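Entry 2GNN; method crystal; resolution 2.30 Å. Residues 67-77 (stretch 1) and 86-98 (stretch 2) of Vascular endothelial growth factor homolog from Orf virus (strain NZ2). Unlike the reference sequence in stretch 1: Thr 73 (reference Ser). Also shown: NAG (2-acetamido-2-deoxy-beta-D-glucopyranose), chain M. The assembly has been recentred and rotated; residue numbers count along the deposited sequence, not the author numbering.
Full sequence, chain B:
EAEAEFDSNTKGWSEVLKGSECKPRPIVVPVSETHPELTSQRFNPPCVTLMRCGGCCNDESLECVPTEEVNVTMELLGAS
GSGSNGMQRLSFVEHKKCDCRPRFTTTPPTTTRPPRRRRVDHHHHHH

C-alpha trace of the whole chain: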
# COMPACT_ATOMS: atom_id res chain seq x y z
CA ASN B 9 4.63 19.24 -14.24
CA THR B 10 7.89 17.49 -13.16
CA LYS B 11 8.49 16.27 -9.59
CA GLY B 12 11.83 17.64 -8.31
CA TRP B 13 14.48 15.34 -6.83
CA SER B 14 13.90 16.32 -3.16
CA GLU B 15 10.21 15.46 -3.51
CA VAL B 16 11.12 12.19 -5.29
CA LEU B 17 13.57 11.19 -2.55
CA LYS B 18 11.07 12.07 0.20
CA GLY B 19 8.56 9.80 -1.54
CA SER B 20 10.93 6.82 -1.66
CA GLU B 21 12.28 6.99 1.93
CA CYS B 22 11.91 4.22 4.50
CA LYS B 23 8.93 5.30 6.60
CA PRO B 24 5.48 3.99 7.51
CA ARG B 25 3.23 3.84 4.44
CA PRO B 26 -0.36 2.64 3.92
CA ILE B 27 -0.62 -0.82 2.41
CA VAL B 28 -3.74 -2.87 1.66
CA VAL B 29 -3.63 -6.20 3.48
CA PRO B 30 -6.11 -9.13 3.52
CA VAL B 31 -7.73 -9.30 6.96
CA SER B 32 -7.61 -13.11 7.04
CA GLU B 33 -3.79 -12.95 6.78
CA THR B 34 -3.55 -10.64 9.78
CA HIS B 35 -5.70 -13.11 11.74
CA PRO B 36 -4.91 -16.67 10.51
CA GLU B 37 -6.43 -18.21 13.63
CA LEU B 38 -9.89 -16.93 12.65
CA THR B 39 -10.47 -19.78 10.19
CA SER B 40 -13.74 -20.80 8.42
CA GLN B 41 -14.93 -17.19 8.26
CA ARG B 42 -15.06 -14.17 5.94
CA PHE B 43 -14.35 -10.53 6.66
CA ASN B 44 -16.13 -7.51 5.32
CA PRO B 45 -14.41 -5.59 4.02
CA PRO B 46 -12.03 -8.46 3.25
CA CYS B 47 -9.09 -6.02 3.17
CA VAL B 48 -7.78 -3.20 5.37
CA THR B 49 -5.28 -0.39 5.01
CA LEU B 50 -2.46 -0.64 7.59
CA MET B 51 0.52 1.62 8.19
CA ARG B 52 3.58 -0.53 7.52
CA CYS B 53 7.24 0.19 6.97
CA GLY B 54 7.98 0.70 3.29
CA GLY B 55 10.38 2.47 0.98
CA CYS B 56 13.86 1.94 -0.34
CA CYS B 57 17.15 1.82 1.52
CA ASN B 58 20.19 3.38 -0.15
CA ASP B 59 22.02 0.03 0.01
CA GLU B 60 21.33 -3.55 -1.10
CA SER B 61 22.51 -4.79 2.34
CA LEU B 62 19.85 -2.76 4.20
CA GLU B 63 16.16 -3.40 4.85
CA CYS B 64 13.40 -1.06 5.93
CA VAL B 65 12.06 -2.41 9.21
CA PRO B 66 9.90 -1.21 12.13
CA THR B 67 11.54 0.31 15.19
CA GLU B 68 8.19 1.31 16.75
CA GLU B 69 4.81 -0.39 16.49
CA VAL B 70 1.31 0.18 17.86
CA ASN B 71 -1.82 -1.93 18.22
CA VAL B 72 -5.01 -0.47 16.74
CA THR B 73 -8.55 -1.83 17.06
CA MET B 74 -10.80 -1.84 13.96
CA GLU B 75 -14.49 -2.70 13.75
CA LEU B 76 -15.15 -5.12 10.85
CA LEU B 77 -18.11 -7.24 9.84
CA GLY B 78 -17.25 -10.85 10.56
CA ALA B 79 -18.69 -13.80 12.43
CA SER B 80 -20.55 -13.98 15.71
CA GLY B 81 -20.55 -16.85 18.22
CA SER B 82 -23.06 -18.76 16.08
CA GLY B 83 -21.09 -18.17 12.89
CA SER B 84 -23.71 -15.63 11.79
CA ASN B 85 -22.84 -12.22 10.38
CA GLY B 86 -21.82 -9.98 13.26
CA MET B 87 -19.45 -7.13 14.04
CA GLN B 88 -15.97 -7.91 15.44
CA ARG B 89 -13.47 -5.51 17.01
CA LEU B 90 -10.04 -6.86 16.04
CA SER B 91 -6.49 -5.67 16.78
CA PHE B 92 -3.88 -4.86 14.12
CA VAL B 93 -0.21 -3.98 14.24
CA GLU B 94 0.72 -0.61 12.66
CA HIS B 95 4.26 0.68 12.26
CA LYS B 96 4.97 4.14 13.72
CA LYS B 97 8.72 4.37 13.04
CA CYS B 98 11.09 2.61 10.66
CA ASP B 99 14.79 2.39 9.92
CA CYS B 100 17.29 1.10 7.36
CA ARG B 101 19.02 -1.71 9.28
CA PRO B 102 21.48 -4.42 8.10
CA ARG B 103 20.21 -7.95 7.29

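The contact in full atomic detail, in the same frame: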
# COMPACT_ATOMS: atom_id res chain seq x y z
N THR B 67 10.88 0.09 13.92
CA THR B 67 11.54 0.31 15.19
C THR B 67 10.53 0.76 16.25
O THR B 67 10.89 0.95 17.41
CB THR B 67 12.66 1.35 15.07
OG1 THR B 67 12.10 2.62 14.73
CG2 THR B 67 13.65 0.93 13.99
N GLU B 68 9.28 0.92 15.85
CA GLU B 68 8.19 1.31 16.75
C GLU B 68 6.87 0.88 16.14
O GLU B 68 6.57 1.18 14.98
CB GLU B 68 8.21 2.82 16.99
CG GLU B 68 7.41 3.27 18.21
CD GLU B 68 7.36 4.78 18.35
OE1 GLU B 68 8.43 5.44 18.40
OE2 GLU B 68 6.23 5.32 18.42
N GLU B 69 6.08 0.16 16.93
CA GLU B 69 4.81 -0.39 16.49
C GLU B 69 3.70 0.10 17.40
O GLU B 69 3.96 0.69 18.43
CB GLU B 69 4.87 -1.92 16.49
CG GLU B 69 6.06 -2.50 15.73
CD GLU B 69 5.98 -4.01 15.58
OE1 GLU B 69 5.37 -4.69 16.44
OE2 GLU B 69 6.54 -4.52 14.58
N VAL B 70 2.45 -0.13 17.00
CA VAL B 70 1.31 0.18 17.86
C VAL B 70 0.16 -0.75 17.49
O VAL B 70 0.04 -1.18 16.34
CB VAL B 70 0.91 1.69 17.79
CG1 VAL B 70 0.18 2.01 16.50
CG2 VAL B 70 0.08 2.10 19.00
N ASN B 71 -0.65 -1.11 18.48
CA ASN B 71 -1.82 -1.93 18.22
C ASN B 71 -3.03 -1.01 18.06
O ASN B 71 -3.23 -0.08 18.86
CB ASN B 71 -2.07 -2.95 19.34
CG ASN B 71 -0.79 -3.63 19.81
OD1 ASN B 71 -0.18 -4.40 19.06
ND2 ASN B 71 -0.38 -3.33 21.07
N VAL B 72 -3.80 -1.24 16.99
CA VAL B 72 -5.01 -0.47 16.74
C VAL B 72 -6.18 -1.41 16.55
O VAL B 72 -6.05 -2.45 15.89
CB VAL B 72 -4.89 0.47 15.52
CG1 VAL B 72 -3.78 1.49 15.73
CG2 VAL B 72 -4.63 -0.31 14.27
N THR B 73 -7.32 -1.05 17.13
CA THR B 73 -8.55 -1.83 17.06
C THR B 73 -9.42 -1.31 15.91
O THR B 73 -9.69 -0.11 15.84
CB THR B 73 -9.34 -1.76 18.40
OG1 THR B 73 -8.49 -2.15 19.48
CG2 THR B 73 -10.56 -2.66 18.39
N MET B 74 -9.86 -2.20 15.02
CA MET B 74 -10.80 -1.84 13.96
C MET B 74 -12.08 -2.64 14.04
O MET B 74 -12.05 -3.86 14.22
CB MET B 74 -10.16 -2.04 12.59
CG MET B 74 -8.97 -1.14 12.33
SD MET B 74 -8.28 -1.46 10.71
CE MET B 74 -6.73 -0.60 10.89
N GLU B 75 -13.22 -1.98 13.88
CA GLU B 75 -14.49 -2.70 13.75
C GLU B 75 -14.77 -3.16 12.31
O GLU B 75 -14.81 -2.34 11.40
CB GLU B 75 -15.66 -1.92 14.34
CG GLU B 75 -16.81 -2.85 14.68
CD GLU B 75 -17.83 -2.26 15.64
OE1 GLU B 75 -18.23 -1.09 15.45
OE2 GLU B 75 -18.24 -3.00 16.57
N LEU B 76 -14.92 -4.47 12.14
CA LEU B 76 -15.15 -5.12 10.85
C LEU B 76 -16.44 -5.88 10.96
O LEU B 76 -16.91 -6.14 12.06
CB LEU B 76 -14.09 -6.19 10.59
CG LEU B 76 -12.65 -5.87 10.24
CD1 LEU B 76 -11.94 -7.15 10.34
CD2 LEU B 76 -12.56 -5.38 8.83
N LEU B 77 -17.00 -6.29 9.83
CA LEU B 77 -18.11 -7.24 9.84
C LEU B 77 -17.53 -8.61 9.65
O LEU B 77 -16.85 -8.87 8.65
CB LEU B 77 -19.15 -6.92 8.75
CG LEU B 77 -20.29 -7.94 8.61
CD1 LEU B 77 -21.30 -7.82 9.75
CD2 LEU B 77 -20.97 -7.76 7.27
N GLY B 86 -21.82 -10.85 12.07
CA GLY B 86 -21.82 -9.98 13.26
C GLY B 86 -20.56 -9.16 13.30
O GLY B 86 -19.53 -9.58 12.78
N MET B 87 -20.63 -7.99 13.91
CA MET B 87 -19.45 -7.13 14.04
C MET B 87 -18.38 -7.78 14.93
O MET B 87 -18.70 -8.53 15.85
CB MET B 87 -19.84 -5.75 14.57
CG MET B 87 -20.92 -5.01 13.73
SD MET B 87 -20.49 -4.93 11.97
CE MET B 87 -19.23 -3.67 11.94
N GLN B 88 -17.11 -7.50 14.63
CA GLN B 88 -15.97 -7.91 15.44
C GLN B 88 -14.99 -6.77 15.58
O GLN B 88 -14.56 -6.22 14.57
CB GLN B 88 -15.23 -9.04 14.76
CG GLN B 88 -15.92 -10.36 14.80
CD GLN B 88 -15.08 -11.42 14.16
OE1 GLN B 88 -15.36 -11.85 13.04
NE2 GLN B 88 -14.04 -11.85 14.86
N ARG B 89 -14.63 -6.38 16.81
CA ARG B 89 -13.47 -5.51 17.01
C ARG B 89 -12.22 -6.37 17.03
O ARG B 89 -12.10 -7.27 17.87
CB ARG B 89 -13.56 -4.69 18.30
CG ARG B 89 -14.88 -3.98 18.54
CD ARG B 89 -15.67 -4.68 19.65
NE ARG B 89 -15.59 -3.97 20.93
CZ ARG B 89 -15.81 -4.53 22.13
NH1 ARG B 89 -16.11 -5.82 22.24
NH2 ARG B 89 -15.71 -3.78 23.23
N LEU B 90 -11.29 -6.11 16.11
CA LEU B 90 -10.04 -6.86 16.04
C LEU B 90 -8.84 -5.93 16.13
O LEU B 90 -8.95 -4.74 15.86
CB LEU B 90 -10.00 -7.69 14.77
CG LEU B 90 -11.06 -8.79 14.63
CD1 LEU B 90 -11.02 -9.41 13.25
CD2 LEU B 90 -10.93 -9.86 15.73
N SER B 91 -7.69 -6.47 16.53
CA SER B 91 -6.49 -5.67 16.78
C SER B 91 -5.50 -5.89 15.64
O SER B 91 -5.37 -7.01 15.14
CB SER B 91 -5.86 -6.09 18.11
OG SER B 91 -4.72 -5.30 18.45
N PHE B 92 -4.83 -4.81 15.23
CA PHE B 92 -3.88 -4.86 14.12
C PHE B 92 -2.60 -4.14 14.50
O PHE B 92 -2.62 -3.16 15.25
CB PHE B 92 -4.47 -4.21 12.85
CG PHE B 92 -5.75 -4.85 12.39
CD1 PHE B 92 -6.97 -4.50 12.96
CD2 PHE B 92 -5.73 -5.82 11.40
CE1 PHE B 92 -8.15 -5.11 12.56
CE2 PHE B 92 -6.91 -6.43 10.99
CZ PHE B 92 -8.12 -6.07 11.57
N VAL B 93 -1.48 -4.62 13.99
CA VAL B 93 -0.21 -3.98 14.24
C VAL B 93 0.05 -2.93 13.16
O VAL B 93 0.00 -3.24 11.98
CB VAL B 93 0.94 -5.03 14.29
CG1 VAL B 93 2.28 -4.37 14.54
CG2 VAL B 93 0.65 -6.08 15.37
N GLU B 94 0.29 -1.68 13.57
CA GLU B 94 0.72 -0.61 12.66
C GLU B 94 2.15 -0.22 13.00
O GLU B 94 2.53 -0.25 14.16
CB GLU B 94 -0.13 0.65 12.83
CG GLU B 94 -1.62 0.44 12.87
CD GLU B 94 -2.31 0.69 11.55
OE1 GLU B 94 -1.75 1.38 10.68
OE2 GLU B 94 -3.43 0.19 11.38
N HIS B 95 2.93 0.19 12.01
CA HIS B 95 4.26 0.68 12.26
C HIS B 95 4.25 2.20 12.39
O HIS B 95 3.67 2.90 11.56
CB HIS B 95 5.21 0.24 11.15
CG HIS B 95 5.31 -1.25 11.00
ND1 HIS B 95 5.75 -1.85 9.84
CD2 HIS B 95 5.01 -2.25 11.86
CE1 HIS B 95 5.72 -3.16 9.99
NE2 HIS B 95 5.28 -3.43 11.21
N LYS B 96 4.89 2.70 13.45
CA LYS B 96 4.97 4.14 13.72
C LYS B 96 6.34 4.75 13.43
O LYS B 96 6.46 5.97 13.26
CB LYS B 96 4.58 4.44 15.16
CG LYS B 96 3.11 4.78 15.35
CD LYS B 96 2.91 5.57 16.65
CE LYS B 96 1.45 5.94 16.87
NZ LYS B 96 1.25 6.60 18.19
N LYS B 97 7.37 3.92 13.39
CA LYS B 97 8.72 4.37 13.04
C LYS B 97 9.47 3.24 12.37
O LYS B 97 9.20 2.06 12.63
CB LYS B 97 9.49 4.84 14.27
CG LYS B 97 9.70 6.34 14.33
CD LYS B 97 10.91 6.69 15.17
CE LYS B 97 11.57 7.97 14.67
NZ LYS B 97 12.57 8.51 15.63
N CYS B 98 10.41 3.59 11.50
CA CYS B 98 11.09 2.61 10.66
C CYS B 98 12.53 3.02 10.49
O CYS B 98 12.86 4.18 10.65
CB CYS B 98 10.46 2.55 9.27
SG CYS B 98 8.69 2.40 9.22
C1 NAG M . 0.62 -4.19 21.69
C2 NAG M . 2.08 -3.83 22.04
C3 NAG M . 2.88 -5.12 22.27
C4 NAG M . 2.25 -5.92 23.41
C5 NAG M . 0.75 -6.12 23.13
C6 NAG M . 0.07 -6.80 24.32
C7 NAG M . 3.28 -1.81 21.38
C8 NAG M . 4.76 -1.70 21.16
N2 NAG M . 2.72 -2.98 21.05
O3 NAG M . 4.25 -4.86 22.52
O4 NAG M . 2.90 -7.17 23.56
O5 NAG M . 0.10 -4.89 22.82
O6 NAG M . -0.42 -8.06 23.93
O7 NAG M . 2.64 -0.86 21.84

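Two antiparallel strands, 68-77 and 86-98, pair along almost their whole length in Vascular endothelial growth factor homolog, burying 1326 Å² between them. The apolar centre lies on the face of the sheet that carries Val 72, Met 74, Leu 76, Leu 90 and Phe 92. Phe 92, buried and in rotamer m, is its hub. Met 74 lies diagonally across from it: Met 74 CB comes within 3.7 Å of Phe 92 CE1, and Met 74 SD sits 4.4 Å from the centroid of the Phe 92 ring, 28° off the ring normal, an oblique sulfur-aromatic contact. Leu 76 reaches the ring at its edge, with Leu 76 CD1 4.2 Å from Phe 92 CZ; the same methyl packs on Leu 90, Leu 76 CD1 to Leu 90 CD1 being 3.8 Å. Val 72, directly opposite Phe 92 in the register, adds a contact looser than that of Met 74, from Val 72 CG2 to Phe 92 CB at 4.2 Å.

Beneath these side chains the backbones form a regular ladder. In the pair of Val 72 and Phe 92, Val 72 N donates to Phe 92 O at 2.8 Å and Phe 92 N to Val 72 O at 2.7 Å. The pairs Val 70 with Glu 94, Met 74 with Leu 90 and Leu 76 with Gln 88 repeat this two-bond pattern, every bond 2.8 to 3.0 Å from N to O. The intervening pairs have no such bonds and draw closer, Thr 73 CA and Ser 91 CA being 4.4 Å apart, so that CA-H groups point at carbonyls already engaged in the ladder, as from Thr 73 CA to Leu 90 O at 3.2 Å.

Buried Glu 94 marks the border of the apolar cluster. Its carboxylate lies against methyl groups, Glu 94 OE2 being 3.2 Å from Val 72 CG2 and 3.4 Å from Met 74 CE, while its OE1 is hydrogen-bonded elsewhere in the structure.

The opposite face is more open and mixed. Leu 77 CD1 packs on Met 87 SD at 3.7 Å, and the aliphatic part of Glu 75 also meets that residue, Glu 75 CG to Met 87 CE at 3.7 Å. Thr 73, which differs from the reference sequence, places its CG2 3.6 Å from Arg 89 CB. Asn 71 carries the glycan: Asn 71 ND2 is bonded covalently to NAG C1 at 1.5 Å, and its CB lies 3.7 Å from Ser 91 OG.

Towards the polar end the register shifts by one between Glu 68 and Glu 69, a beta bulge. Glu 68 O there accepts from two successive amides, Lys 96 N at 2.7 Å and Lys 97 N at 3.3 Å. Lys 97 O in turn receives Thr 67 N at 2.9 Å and, weakly, Glu 68 N at 3.4 Å. Glu 68 and Lys 97 meet through their CB atoms, Glu 68 CB to Lys 97 CB at 3.6 Å, and the end of the Lys 97 side chain leads away.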